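Local coordinates for extracellular solute-binding protein, family 5 (Chelativorans sp., PDB 6WM6) that binds EDTA and related aminopolycarboxylates in the periplasm, probably delivering them to an ABC transporter for uptake, at residues 96-104 with 114-122; 123-134 with 187-195. All coordinates share one frame; numbering follows the deposited sequence. Where two conformers were deposited one is given.

Contact 1: 96-104 with 114-122. With EDO (1,2-ethanediol), chain F; EDO (1,2-ethanediol), chain K.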
loop_
_atom_site.group_PDB
_atom_site.type_symbol
_atom_site.label_atom_id
_atom_site.label_comp_id
_atom_site.label_asym_id
_atom_site.label_seq_id
_atom_site.Cartn_x
_atom_site.Cartn_y
_atom_site.Cartn_z
ATOM N N ASN A 96 -13.996 -13.018 -5.678
ATOM C CA ASN A 96 -14.283 -12.710 -7.074
ATOM C C ASN A 96 -15.206 -13.778 -7.632
ATOM O O ASN A 96 -14.764 -14.876 -7.993
ATOM C CB ASN A 96 -12.968 -12.644 -7.835
ATOM C CG ASN A 96 -13.151 -12.464 -9.313
ATOM O OD1 ASN A 96 -14.270 -12.328 -9.799
ATOM N ND2 ASN A 96 -12.058 -12.398 -10.022
ATOM N N THR A 97 -16.492 -13.462 -7.743
ATOM C CA THR A 97 -17.484 -14.409 -8.237
ATOM C C THR A 97 -17.504 -14.518 -9.749
ATOM O O THR A 97 -18.229 -15.364 -10.282
ATOM C CB THR A 97 -18.878 -14.034 -7.717
ATOM O OG1 THR A 97 -19.156 -12.670 -7.965
ATOM C CG2 THR A 97 -18.974 -14.286 -6.223
ATOM N N ASP A 98 -16.770 -13.665 -10.454
ATOM C CA ASP A 98 -16.568 -13.892 -11.889
ATOM C C ASP A 98 -15.614 -15.055 -12.120
ATOM O O ASP A 98 -15.820 -15.868 -13.028
ATOM C CB ASP A 98 -16.044 -12.621 -12.554
ATOM C CG ASP A 98 -17.085 -11.490 -12.576
ATOM O OD1 ASP A 98 -18.287 -11.803 -12.633
ATOM O OD2 ASP A 98 -16.649 -10.318 -12.587
ATOM N N LEU A 99 -14.584 -15.166 -11.289
ATOM C CA LEU A 99 -13.598 -16.226 -11.379
ATOM C C LEU A 99 -14.008 -17.482 -10.631
ATOM O O LEU A 99 -13.807 -18.600 -11.134
ATOM C CB LEU A 99 -12.255 -15.750 -10.841
ATOM C CG LEU A 99 -11.155 -16.778 -10.774
ATOM C CD1 LEU A 99 -10.731 -17.228 -12.174
ATOM C CD2 LEU A 99 -9.958 -16.180 -10.042
ATOM N N LEU A 100 -14.577 -17.332 -9.444
ATOM C CA LEU A 100 -14.778 -18.437 -8.526
ATOM C C LEU A 100 -16.243 -18.689 -8.235
ATOM O O LEU A 100 -17.025 -17.755 -7.986
ATOM C CB LEU A 100 -14.080 -18.168 -7.177
ATOM C CG LEU A 100 -12.570 -18.012 -7.221
ATOM C CD1 LEU A 100 -12.048 -17.624 -5.848
ATOM C CD2 LEU A 100 -11.937 -19.324 -7.679
ATOM N N GLU A 101 -16.620 -19.969 -8.224
ATOM C CA GLU A 101 -17.885 -20.362 -7.613
ATOM C C GLU A 101 -17.801 -20.274 -6.095
ATOM O O GLU A 101 -18.740 -19.805 -5.435
ATOM C CB GLU A 101 -18.244 -21.790 -8.035
ATOM C CG GLU A 101 -19.540 -22.305 -7.437
ATOM C CD GLU A 101 -19.722 -23.800 -7.638
ATOM O OE1 GLU A 101 -19.024 -24.376 -8.499
ATOM O OE2 GLU A 101 -20.545 -24.400 -6.913
ATOM N N SER A 102 -16.681 -20.707 -5.518
ATOM C CA SER A 102 -16.522 -20.734 -4.078
ATOM C C SER A 102 -15.053 -20.827 -3.705
ATOM O O SER A 102 -14.198 -21.249 -4.494
ATOM C CB SER A 102 -17.290 -21.910 -3.475
ATOM O OG SER A 102 -16.852 -23.150 -4.012
ATOM N N ALA A 103 -14.778 -20.428 -2.470
ATOM C CA ALA A 103 -13.480 -20.591 -1.830
ATOM C C ALA A 103 -13.808 -20.843 -0.368
ATOM O O ALA A 103 -14.535 -20.047 0.249
ATOM C CB ALA A 103 -12.629 -19.350 -1.988
ATOM N N GLU A 104 -13.349 -21.955 0.178
ATOM C CA GLU A 104 -13.808 -22.411 1.486
ATOM C C GLU A 104 -12.649 -23.008 2.270
ATOM O O GLU A 104 -11.862 -23.800 1.728
ATOM C CB GLU A 104 -14.914 -23.470 1.326
ATOM C CG GLU A 104 -15.516 -23.954 2.643
ATOM C CD GLU A 104 -16.677 -24.886 2.446
ATOM O OE1 GLU A 104 -16.707 -25.624 1.438
ATOM O OE2 GLU A 104 -17.584 -24.885 3.330
ATOM N N VAL A 114 -10.253 -24.999 -0.345
ATOM C CA VAL A 114 -10.696 -25.500 -1.646
ATOM C C VAL A 114 -11.264 -24.342 -2.445
ATOM O O VAL A 114 -12.144 -23.609 -1.956
ATOM C CB VAL A 114 -11.740 -26.627 -1.510
ATOM C CG1 VAL A 114 -12.263 -27.034 -2.886
ATOM C CG2 VAL A 114 -11.120 -27.811 -0.810
ATOM N N TYR A 115 -10.759 -24.174 -3.663
ATOM C CA TYR A 115 -11.252 -23.194 -4.620
ATOM C C TYR A 115 -12.001 -23.946 -5.711
ATOM O O TYR A 115 -11.482 -24.922 -6.268
ATOM C CB TYR A 115 -10.113 -22.400 -5.267
ATOM C CG TYR A 115 -9.208 -21.642 -4.322
ATOM C CD1 TYR A 115 -8.097 -22.253 -3.768
ATOM C CD2 TYR A 115 -9.457 -20.311 -3.978
ATOM C CE1 TYR A 115 -7.255 -21.570 -2.908
ATOM C CE2 TYR A 115 -8.634 -19.627 -3.109
ATOM C CZ TYR A 115 -7.536 -20.256 -2.575
ATOM O OH TYR A 115 -6.698 -19.599 -1.691
ATOM N N ARG A 116 -13.202 -23.508 -6.037
ATOM C CA ARG A 116 -13.950 -24.027 -7.179
ATOM C C ARG A 116 -14.039 -22.892 -8.192
ATOM O O ARG A 116 -14.695 -21.871 -7.935
ATOM C CB ARG A 116 -15.312 -24.563 -6.754
ATOM C CG ARG A 116 -15.159 -25.821 -5.891
ATOM C CD ARG A 116 -16.469 -26.406 -5.365
ATOM N NE ARG A 116 -16.194 -27.473 -4.397
ATOM C CZ ARG A 116 -15.967 -28.746 -4.713
ATOM N NH1 ARG A 116 -15.997 -29.142 -5.979
ATOM N NH2 ARG A 116 -15.717 -29.631 -3.759
ATOM N N ILE A 117 -13.320 -23.047 -9.306
ATOM C CA ILE A 117 -13.251 -22.054 -10.366
ATOM C C ILE A 117 -14.474 -22.203 -11.251
ATOM O O ILE A 117 -14.878 -23.325 -11.597
ATOM C CB ILE A 117 -11.961 -22.276 -11.176
ATOM C CG1 ILE A 117 -10.736 -22.201 -10.270
ATOM C CG2 ILE A 117 -11.878 -21.269 -12.326
ATOM C CD1 ILE A 117 -9.470 -22.695 -10.978
ATOM N N ARG A 118 -15.072 -21.071 -11.658
ATOM C CA ARG A 118 -16.202 -21.150 -12.582
ATOM C C ARG A 118 -15.799 -21.833 -13.878
ATOM O O ARG A 118 -14.727 -21.577 -14.430
ATOM C CB ARG A 118 -16.741 -19.754 -12.898
ATOM C CG ARG A 118 -17.533 -19.153 -11.748
ATOM C CD ARG A 118 -18.225 -17.862 -12.158
ATOM N NE ARG A 118 -19.148 -18.034 -13.278
ATOM C CZ ARG A 118 -19.069 -17.377 -14.441
ATOM N NH1 ARG A 118 -18.112 -16.474 -14.667
ATOM N NH2 ARG A 118 -19.970 -17.616 -15.387
ATOM N N GLU A 119 -16.698 -22.670 -14.394
ATOM C CA GLU A 119 -16.424 -23.356 -15.650
ATOM C C GLU A 119 -16.129 -22.365 -16.765
ATOM O O GLU A 119 -15.217 -22.590 -17.570
ATOM C CB GLU A 119 -17.595 -24.278 -15.997
ATOM C CG GLU A 119 -17.653 -25.505 -15.094
ATOM C CD GLU A 119 -18.758 -26.469 -15.469
ATOM O OE1 GLU A 119 -19.051 -27.377 -14.660
ATOM O OE2 GLU A 119 -19.330 -26.322 -16.568
ATOM N N ASP A 120 -16.851 -21.243 -16.802
ATOM C CA ASP A 120 -16.709 -20.269 -17.883
ATOM C C ASP A 120 -15.526 -19.323 -17.725
ATOM O O ASP A 120 -15.277 -18.516 -18.630
ATOM C CB ASP A 120 -17.987 -19.460 -18.033
ATOM C CG ASP A 120 -19.160 -20.281 -18.521
ATOM O OD1 ASP A 120 -18.930 -21.382 -19.066
ATOM O OD2 ASP A 120 -20.313 -19.822 -18.365
ATOM N N ALA A 121 -14.758 -19.403 -16.647
ATOM C CA ALA A 121 -13.571 -18.562 -16.520
ATOM C C ALA A 121 -12.485 -19.058 -17.484
ATOM O O ALA A 121 -12.020 -20.205 -17.395
ATOM C CB ALA A 121 -13.054 -18.566 -15.092
ATOM N N VAL A 122 -12.100 -18.181 -18.406
ATOM C CA VAL A 122 -11.148 -18.485 -19.461
ATOM C C VAL A 122 -10.186 -17.321 -19.643
ATOM O O VAL A 122 -10.509 -16.163 -19.350
ATOM C CB VAL A 122 -11.851 -18.788 -20.810
ATOM C CG1 VAL A 122 -12.778 -19.997 -20.695
ATOM C CG2 VAL A 122 -12.604 -17.551 -21.323
HETATM C C1 EDO F . -17.382 -8.888 -9.366
HETATM O O1 EDO F . -17.796 -7.995 -8.323
HETATM C C2 EDO F . -16.568 -10.042 -8.796
HETATM O O2 EDO F . -16.889 -10.231 -7.421
HETATM C C1 EDO K . -21.932 -11.913 -5.856
HETATM O O1 EDO K . -20.834 -11.097 -6.331
HETATM C C2 EDO K . -22.750 -12.418 -7.043
HETATM O O2 EDO K . -23.361 -11.321 -7.730
HETATM O O HOH W 1 -14.862 -24.220 -2.492
#
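Backbone bonds make up the main part of the pairing between Ser-102 to Glu-104 and Val-114 to Arg-116, the two antiparallel arms of a beta hairpin. Glu-104 and Val-114 bond to each other in both directions, and Arg-116 N donates to Ser-102 O at 2.9 Å. Arg-116 O then faces two residues: Glu-101 N reaches it at 2.7 Å and Ser-102 N only weakly, a classic beta bulge that shifts the register by one.

Past the bulge the polar work passes to Arg-118. Its backbone N donates a hydrogen bond to Leu-99 O, while its chain, bent at chi3 (59°), lays CD against Thr-97 O (3.1 Å) and brings NH1 to Asp-98 O at 2.9 Å. That bond lies in both the guanidinium and the carbonyl plane, on a carbonyl lone pair. NH1 also donates to Tyr-242 O, so one nitrogen ties two loops together.

On the Ser-102 side of the sheet, OG lies alongside the Arg-116 chain, 3.4 Å from Arg-116 CB, and shares a water with Val-114 O.

On the face of Ala-103 and Tyr-115 the contacts are apolar: Ala-103 CB lies 3.9 Å from Tyr-115 CD2, and Leu-100 CD1 meets that ring at its edge. Beyond the bulge, Leu-99 CD1 rests against Ala-121 CB.

Across the contact the Arg-118 guanidinium bonds to a neutral carbonyl, and its salt bridge to Asp-120 is long, so this corner probably depends on directed hydrogen bonds more than on charge pairing.

Contact 2: 123-134 with 187-195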
loop_
_atom_site.group_PDB
_atom_site.type_symbol
_atom_site.label_atom_id
_atom_site.label_comp_id
_atom_site.label_asym_id
_atom_site.label_seq_id
_atom_site.Cartn_x
_atom_site.Cartn_y
_atom_site.Cartn_z
ATOM N N TRP A 123 -8.993 -17.640 -20.154
ATOM C CA TRP A 123 -8.067 -16.622 -20.646
ATOM C C TRP A 123 -8.554 -16.112 -21.995
ATOM O O TRP A 123 -9.438 -16.695 -22.630
ATOM C CB TRP A 123 -6.656 -17.208 -20.737
ATOM C CG TRP A 123 -6.090 -17.623 -19.423
ATOM C CD1 TRP A 123 -5.974 -18.902 -18.935
ATOM C CD2 TRP A 123 -5.569 -16.762 -18.401
ATOM N NE1 TRP A 123 -5.403 -18.886 -17.687
ATOM C CE2 TRP A 123 -5.145 -17.589 -17.334
ATOM C CE3 TRP A 123 -5.414 -15.381 -18.297
ATOM C CZ2 TRP A 123 -4.598 -17.069 -16.163
ATOM C CZ3 TRP A 123 -4.857 -14.859 -17.141
ATOM C CH2 TRP A 123 -4.473 -15.696 -16.088
ATOM N N SER A 124 -7.938 -15.024 -22.467
ATOM C CA SER A 124 -8.401 -14.340 -23.672
ATOM C C SER A 124 -8.216 -15.153 -24.934
ATOM O O SER A 124 -8.782 -14.783 -25.967
ATOM C CB SER A 124 -7.693 -12.991 -23.796
ATOM O OG SER A 124 -6.299 -13.157 -23.682
ATOM N N ASP A 125 -7.437 -16.215 -24.887
ATOM C CA ASP A 125 -7.284 -17.131 -26.019
ATOM C C ASP A 125 -8.235 -18.325 -25.927
ATOM O O ASP A 125 -8.135 -19.252 -26.751
ATOM C CB ASP A 125 -5.828 -17.600 -26.125
ATOM C CG ASP A 125 -5.307 -18.256 -24.846
ATOM O OD1 ASP A 125 -6.093 -18.508 -23.897
ATOM O OD2 ASP A 125 -4.077 -18.534 -24.788
ATOM N N GLY A 126 -9.168 -18.307 -24.974
ATOM C CA GLY A 126 -10.135 -19.366 -24.801
ATOM C C GLY A 126 -9.691 -20.514 -23.923
ATOM O O GLY A 126 -10.509 -21.394 -23.612
ATOM N N VAL A 127 -8.432 -20.552 -23.527
ATOM C CA VAL A 127 -7.949 -21.625 -22.658
ATOM C C VAL A 127 -8.543 -21.431 -21.264
ATOM O O VAL A 127 -8.434 -20.332 -20.689
ATOM C CB VAL A 127 -6.422 -21.617 -22.622
ATOM C CG1 VAL A 127 -5.908 -22.626 -21.602
ATOM C CG2 VAL A 127 -5.860 -21.914 -24.026
ATOM N N PRO A 128 -9.206 -22.434 -20.688
ATOM C CA PRO A 128 -9.807 -22.243 -19.358
ATOM C C PRO A 128 -8.776 -21.825 -18.320
ATOM O O PRO A 128 -7.608 -22.233 -18.360
ATOM C CB PRO A 128 -10.408 -23.621 -19.044
ATOM C CG PRO A 128 -10.649 -24.250 -20.418
ATOM C CD PRO A 128 -9.513 -23.762 -21.267
ATOM N N ILE A 129 -9.229 -21.006 -17.364
ATOM C CA ILE A 129 -8.449 -20.755 -16.151
ATOM C C ILE A 129 -8.623 -21.972 -15.248
ATOM O O ILE A 129 -9.758 -22.410 -14.991
ATOM C CB ILE A 129 -8.892 -19.454 -15.457
ATOM C CG1 ILE A 129 -8.691 -18.279 -16.420
ATOM C CG2 ILE A 129 -8.105 -19.260 -14.165
ATOM C CD1 ILE A 129 -9.215 -16.937 -15.896
ATOM N N THR A 130 -7.506 -22.528 -14.768
ATOM C CA THR A 130 -7.553 -23.797 -14.064
ATOM C C THR A 130 -6.547 -23.804 -12.911
ATOM O O THR A 130 -5.806 -22.849 -12.680
ATOM C CB THR A 130 -7.212 -25.005 -14.960
ATOM O OG1 THR A 130 -5.823 -24.927 -15.354
ATOM C CG2 THR A 130 -8.107 -25.072 -16.197
ATOM N N GLY A 131 -6.494 -24.937 -12.214
ATOM C CA GLY A 131 -5.467 -25.159 -11.217
ATOM C C GLY A 131 -4.047 -25.017 -11.733
ATOM O O GLY A 131 -3.147 -24.723 -10.940
ATOM N N ASP A 132 -3.823 -25.187 -13.043
ATOM C CA ASP A 132 -2.485 -24.948 -13.580
ATOM C C ASP A 132 -2.024 -23.533 -13.239
ATOM O O ASP A 132 -0.847 -23.281 -12.951
ATOM C CB ASP A 132 -2.462 -25.078 -15.102
ATOM C CG ASP A 132 -2.561 -26.497 -15.596
ATOM O OD1 ASP A 132 -2.446 -27.458 -14.804
ATOM O OD2 ASP A 132 -2.732 -26.649 -16.834
ATOM N N ASP A 133 -2.951 -22.582 -13.282
ATOM C CA ASP A 133 -2.612 -21.198 -13.008
ATOM C C ASP A 133 -2.368 -20.964 -11.518
ATOM O O ASP A 133 -1.452 -20.218 -11.149
ATOM C CB ASP A 133 -3.721 -20.296 -13.557
ATOM C CG ASP A 133 -3.943 -20.521 -15.047
ATOM O OD1 ASP A 133 -2.938 -20.488 -15.794
ATOM O OD2 ASP A 133 -5.095 -20.777 -15.461
ATOM N N PHE A 134 -3.166 -21.592 -10.646
ATOM C CA PHE A 134 -2.892 -21.515 -9.214
ATOM C C PHE A 134 -1.530 -22.131 -8.905
ATOM O O PHE A 134 -0.746 -21.559 -8.149
ATOM C CB PHE A 134 -3.993 -22.231 -8.409
ATOM C CG PHE A 134 -5.257 -21.424 -8.224
ATOM C CD1 PHE A 134 -6.102 -21.166 -9.290
ATOM C CD2 PHE A 134 -5.605 -20.953 -6.970
ATOM C CE1 PHE A 134 -7.268 -20.425 -9.106
ATOM C CE2 PHE A 134 -6.769 -20.212 -6.775
ATOM C CZ PHE A 134 -7.593 -19.957 -7.851
ATOM N N PHE A 187 -3.194 -15.822 -4.006
ATOM C CA PHE A 187 -3.716 -15.916 -5.365
ATOM C C PHE A 187 -4.482 -14.655 -5.764
ATOM O O PHE A 187 -5.480 -14.718 -6.486
ATOM C CB PHE A 187 -4.562 -17.181 -5.549
ATOM C CG PHE A 187 -3.865 -18.420 -5.099
ATOM C CD1 PHE A 187 -2.845 -18.969 -5.851
ATOM C CD2 PHE A 187 -4.207 -19.015 -3.924
ATOM C CE1 PHE A 187 -2.185 -20.113 -5.438
ATOM C CE2 PHE A 187 -3.554 -20.166 -3.496
ATOM C CZ PHE A 187 -2.533 -20.694 -4.255
ATOM N N MET A 188 -4.005 -13.486 -5.327
ATOM C CA MET A 188 -4.652 -12.236 -5.691
ATOM C C MET A 188 -4.284 -11.802 -7.099
ATOM O O MET A 188 -4.929 -10.895 -7.648
ATOM C CB MET A 188 -4.348 -11.132 -4.681
ATOM C CG MET A 188 -5.244 -9.905 -4.858
ATOM S SD MET A 188 -5.168 -8.697 -3.527
ATOM C CE MET A 188 -5.978 -9.589 -2.220
ATOM N N PHE A 189 -3.242 -12.390 -7.681
ATOM C CA PHE A 189 -2.801 -12.055 -9.025
ATOM C C PHE A 189 -2.422 -13.357 -9.706
ATOM O O PHE A 189 -1.436 -13.993 -9.315
ATOM C CB PHE A 189 -1.610 -11.101 -8.996
ATOM C CG PHE A 189 -1.871 -9.848 -8.204
ATOM C CD1 PHE A 189 -2.545 -8.790 -8.759
ATOM C CD2 PHE A 189 -1.436 -9.773 -6.897
ATOM C CE1 PHE A 189 -2.803 -7.644 -7.993
ATOM C CE2 PHE A 189 -1.687 -8.623 -6.133
ATOM C CZ PHE A 189 -2.367 -7.578 -6.698
ATOM N N LEU A 190 -3.198 -13.778 -10.697
ATOM C CA LEU A 190 -2.947 -15.008 -11.430
ATOM C C LEU A 190 -2.475 -14.695 -12.846
ATOM O O LEU A 190 -2.961 -13.757 -13.479
ATOM C CB LEU A 190 -4.216 -15.871 -11.490
ATOM C CG LEU A 190 -4.677 -16.430 -10.151
ATOM C CD1 LEU A 190 -6.043 -17.067 -10.282
ATOM C CD2 LEU A 190 -3.665 -17.447 -9.645
ATOM N N TYR A 191 -1.539 -15.509 -13.341
ATOM C CA TYR A 191 -0.902 -15.356 -14.640
ATOM C C TYR A 191 -1.121 -16.614 -15.469
ATOM O O TYR A 191 -1.293 -17.715 -14.928
ATOM C CB TYR A 191 0.592 -15.034 -14.458
ATOM C CG TYR A 191 0.749 -13.718 -13.730
ATOM C CD1 TYR A 191 0.749 -12.516 -14.432
ATOM C CD2 TYR A 191 0.812 -13.654 -12.343
ATOM C CE1 TYR A 191 0.840 -11.304 -13.790
ATOM C CE2 TYR A 191 0.907 -12.427 -11.682
ATOM C CZ TYR A 191 0.920 -11.262 -12.419
ATOM O OH TYR A 191 0.981 -10.021 -11.775
ATOM N N PRO A 192 -1.119 -16.495 -16.806
ATOM C CA PRO A 192 -1.456 -17.661 -17.641
ATOM C C PRO A 192 -0.320 -18.678 -17.738
ATOM O O PRO A 192 0.648 -18.505 -18.506
ATOM C CB PRO A 192 -1.785 -17.030 -18.998
ATOM C CG PRO A 192 -0.959 -15.766 -19.014
ATOM C CD PRO A 192 -1.032 -15.254 -17.595
ATOM N N ALA A 193 -0.471 -19.776 -16.997
ATOM C CA ALA A 193 0.574 -20.795 -16.933
ATOM C C ALA A 193 0.855 -21.398 -18.295
ATOM O O ALA A 193 2.006 -21.695 -18.615
ATOM C CB ALA A 193 0.169 -21.893 -15.950
ATOM N N HIS A 194 -0.179 -21.587 -19.124
ATOM C CA HIS A 194 0.028 -22.219 -20.420
ATOM C C HIS A 194 0.838 -21.347 -21.354
ATOM O O HIS A 194 1.460 -21.878 -22.287
ATOM C CB HIS A 194 -1.309 -22.605 -21.058
ATOM C CG HIS A 194 -2.141 -21.446 -21.492
ATOM N ND1 HIS A 194 -2.873 -20.675 -20.612
ATOM C CD2 HIS A 194 -2.385 -20.946 -22.725
ATOM C CE1 HIS A 194 -3.510 -19.739 -21.285
ATOM N NE2 HIS A 194 -3.232 -19.880 -22.565
ATOM N N LEU A 195 0.846 -20.037 -21.161
ATOM C CA LEU A 195 1.710 -19.155 -21.927
ATOM C C LEU A 195 3.094 -19.062 -21.302
ATOM O O LEU A 195 4.102 -19.126 -22.018
ATOM C CB LEU A 195 1.075 -17.773 -22.093
ATOM C CG LEU A 195 -0.298 -17.800 -22.746
ATOM C CD1 LEU A 195 -0.925 -16.419 -22.838
ATOM C CD2 LEU A 195 -0.208 -18.404 -24.150
HETATM O O HOH W 2 -0.353 -17.962 -12.393
HETATM O O HOH W 3 -3.123 -21.766 -18.112
#
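Asp-133, the capping-box residue of helix 131-141, reaches across to Ala-193 N at the start of helix 193-196; Thr-130 is the other half of the box. Thr-130 OG1 accepts from Asp-132 N; in return Thr-130 N donates to Asp-133 OD2. Trp-123 NE1 comes to that oxygen from the opposite face of the carboxylate, at 2.9 Å. The other oxygen, OD1, takes Ala-193 N at 2.8 Å, nearly along its C-O axis, plus a water that also accepts from His-194 N. Four donors thus grip one buried carboxylate, which probably favours its ionised form.

The Trp-123 indole has a neighbour on each face. Pro-192 CB sits over the centre of its six-membered ring, 3.8 Å from the centroid, in a CH-pi contact, and Ile-129 CG1 lies over the opposite face, toward the rim. With an alanine at this position, Pro-192 and Ile-129 would probably face a gap where the indole had been, and Asp-133 OD2 would lose one of its donors.

Farther into the core, Phe-134 CD2 stands over the centre of the Phe-187 ring, the two planes inclined at 44°. Leu-190 CD2 lies over one face of the Phe-134 ring, and its CD1 is 3.8 Å from Phe-134 CE1.

At the outer end, His-194 has chi1 at 69°, which sets CG between its backbone N and carbonyl carbon and turns the ring toward the loop of Asp-125. Val-127 CG1 lies over the centre of one ring face, Leu-195 CG over the rim of the other. In the ring plane, His-194 NE2 donates to the syn lone pair of Asp-125 OD2 at 2.7 Å.

In the fold
The two contacts follow one another along the chain, with centres about 12 Å apart. Contact 1 closes the edge of the four-stranded antiparallel sheet, 100-108 being an outermost strand, and its polar face is largely at the surface. Contact 2 lies alongside, joining two helix starts, and more of its touching residues are buried. Backbone pairing dominates the first; aromatic packing and a shared carboxylate dominate the second. They meet directly: Ala-121 O lies 2.9 Å from Ile-129 N, a probable hydrogen bond, and Tyr-115 on the inner face of the hairpin packs against both Phe-134 and Phe-187, so one aromatic cluster is shared by the sheet, helix 131-141 and the loop of Phe-187.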